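Local coordinates for muscarinic toxin-like protein 3 homolog (Ophiophagus hannah, PDB 3HH7) that probably acts as a postsynaptic neurotoxin, inhibiting nicotinic acetylcholine receptors as a homodimeric three-finger toxin of king cobra venom, at residues Thr1-Asn5 and Thr14-Pro18. Coordinates in Å, arbitrary orientation, origin at the centre of the assembly. Residue numbers count along the deposited sequence, not the author numbering.
Sequences TKCYN and TEICP
Strands 2-4 and 14-16 pair as the antiparallel beta hairpin at the base of the first finger of this three-finger toxin; the strand axes come within 4.7 Å, their N-to-C directions 152° apart. Thr1 O accepts a hydrogen bond from Cys17 N (2.9 Å), and Thr1 CG2 lies 3.7 Å from Cys17 SG. Lys2, extended, forms a non-hydrogen-bonded pair with Ile16 (CA-CA 4.5 Å), both side chains on the same face; Lys2 CG rests 3.9 Å from Thr14 CB. Cys3 and Glu15 make the hydrogen-bonded pair, Cys3 N to Glu15 O at 3.0 Å and Glu15 N to Cys3 O at 2.9 Å, with side chains on the opposite face, where Glu15 OE2 accepts a hydrogen bond from Cys41 N. Tyr4 and Thr14 form a second non-hydrogen-bonded pair (CA-CA 4.3 Å) whose side chains diverge, though Tyr4 CD1 stays 3.8 Å from Thr14 CG2. Disulfides Cys3-Cys24 and Cys17-Cys41 tie both strands to the three-stranded sheet, within the fold's disulfide-rich core. Cys3 and Cys17 both have chi1 in m, and their SG atoms touch without bonding at 3.4 Å.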
loop_
_atom_site.group_PDB
_atom_site.type_symbol
_atom_site.label_atom_id
_atom_site.label_comp_id
_atom_site.label_asym_id
_atom_site.label_seq_id
_atom_site.Cartn_x
_atom_site.Cartn_y
_atom_site.Cartn_z
ATOM N N THR A 1 -11.624 -11.826 7.997
ATOM C CA THR A 1 -11.275 -10.477 7.447
ATOM C C THR A 1 -12.510 -9.759 6.912
ATOM O O THR A 1 -13.242 -10.303 6.095
ATOM C CB THR A 1 -10.229 -10.601 6.319
ATOM O OG1 THR A 1 -9.152 -11.432 6.759
ATOM C CG2 THR A 1 -9.681 -9.243 5.947
ATOM N N LYS A 2 -12.726 -8.538 7.392
ATOM C CA LYS A 2 -13.783 -7.648 6.909
ATOM C C LYS A 2 -13.134 -6.366 6.394
ATOM O O LYS A 2 -12.370 -5.699 7.111
ATOM C CB LYS A 2 -14.783 -7.331 8.037
ATOM C CG LYS A 2 -15.775 -6.206 7.745
ATOM C CD LYS A 2 -16.891 -6.161 8.792
ATOM C CE LYS A 2 -16.344 -5.974 10.192
ATOM N NZ LYS A 2 -17.444 -5.798 11.197
ATOM N N CYS A 3 -13.423 -6.036 5.136
ATOM C CA CYS A 3 -12.812 -4.890 4.482
ATOM C C CYS A 3 -13.881 -3.937 4.002
ATOM O O CYS A 3 -14.963 -4.366 3.601
ATOM C CB CYS A 3 -12.046 -5.363 3.247
ATOM S SG CYS A 3 -10.748 -6.540 3.565
ATOM N N TYR A 4 -13.559 -2.647 3.975
ATOM C CA TYR A 4 -14.383 -1.716 3.215
ATOM C C TYR A 4 -14.346 -2.096 1.740
ATOM O O TYR A 4 -13.320 -2.573 1.243
ATOM C CB TYR A 4 -13.889 -0.286 3.375
ATOM C CG TYR A 4 -14.136 0.281 4.746
ATOM C CD1 TYR A 4 -15.416 0.663 5.136
ATOM C CD2 TYR A 4 -13.093 0.434 5.652
ATOM C CE1 TYR A 4 -15.647 1.195 6.402
ATOM C CE2 TYR A 4 -13.318 0.948 6.915
ATOM C CZ TYR A 4 -14.597 1.326 7.282
ATOM O OH TYR A 4 -14.801 1.850 8.540
ATOM N N ASN A 5 -15.461 -1.891 1.040
ATOM C CA ASN A 5 -15.472 -2.143 -0.401
ATOM C C ASN A 5 -16.158 -1.076 -1.233
ATOM O O ASN A 5 -16.374 -1.266 -2.435
ATOM C CB ASN A 5 -16.018 -3.547 -0.719
ATOM C CG ASN A 5 -17.494 -3.688 -0.418
ATOM O OD1 ASN A 5 -18.048 -2.928 0.371
ATOM N ND2 ASN A 5 -18.139 -4.677 -1.036
ATOM N N THR A 14 -19.135 -2.665 3.585
ATOM C CA THR A 14 -18.113 -3.667 3.853
ATOM C C THR A 14 -18.459 -5.014 3.248
ATOM O O THR A 14 -19.610 -5.288 2.866
ATOM C CB THR A 14 -17.829 -3.836 5.356
ATOM O OG1 THR A 14 -19.032 -4.223 6.024
ATOM C CG2 THR A 14 -17.302 -2.551 5.966
ATOM N N GLU A 15 -17.438 -5.847 3.138
ATOM C CA GLU A 15 -17.626 -7.218 2.724
ATOM C C GLU A 15 -16.745 -8.098 3.578
ATOM O O GLU A 15 -15.686 -7.668 4.058
ATOM C CB GLU A 15 -17.299 -7.405 1.247
ATOM C CG GLU A 15 -15.851 -7.164 0.897
ATOM C CD GLU A 15 -15.563 -7.288 -0.591
ATOM O OE1 GLU A 15 -16.448 -7.753 -1.345
ATOM O OE2 GLU A 15 -14.446 -6.909 -0.997
ATOM N N ILE A 16 -17.198 -9.330 3.778
ATOM C CA ILE A 16 -16.423 -10.320 4.485
ATOM C C ILE A 16 -15.665 -11.124 3.433
ATOM O O ILE A 16 -16.259 -11.668 2.506
ATOM C CB ILE A 16 -17.336 -11.234 5.348
ATOM C CG1 ILE A 16 -18.136 -10.373 6.347
ATOM C CG2 ILE A 16 -16.498 -12.333 6.006
ATOM C CD1 ILE A 16 -19.152 -11.127 7.232
ATOM N N CYS A 17 -14.344 -11.193 3.571
ATOM C CA CYS A 17 -13.519 -11.884 2.580
ATOM C C CYS A 17 -13.736 -13.404 2.629
ATOM O O CYS A 17 -14.046 -13.937 3.697
ATOM C CB CYS A 17 -12.048 -11.544 2.772
ATOM S SG CYS A 17 -11.680 -9.758 2.876
ATOM N N PRO A 18 -13.606 -14.088 1.470
ATOM C CA PRO A 18 -13.901 -15.530 1.344
ATOM C C PRO A 18 -12.988 -16.499 2.098
ATOM O O PRO A 18 -13.482 -17.425 2.758
ATOM C CB PRO A 18 -13.773 -15.786 -0.170
ATOM C CG PRO A 18 -13.892 -14.455 -0.810
ATOM C CD PRO A 18 -13.232 -13.516 0.163
#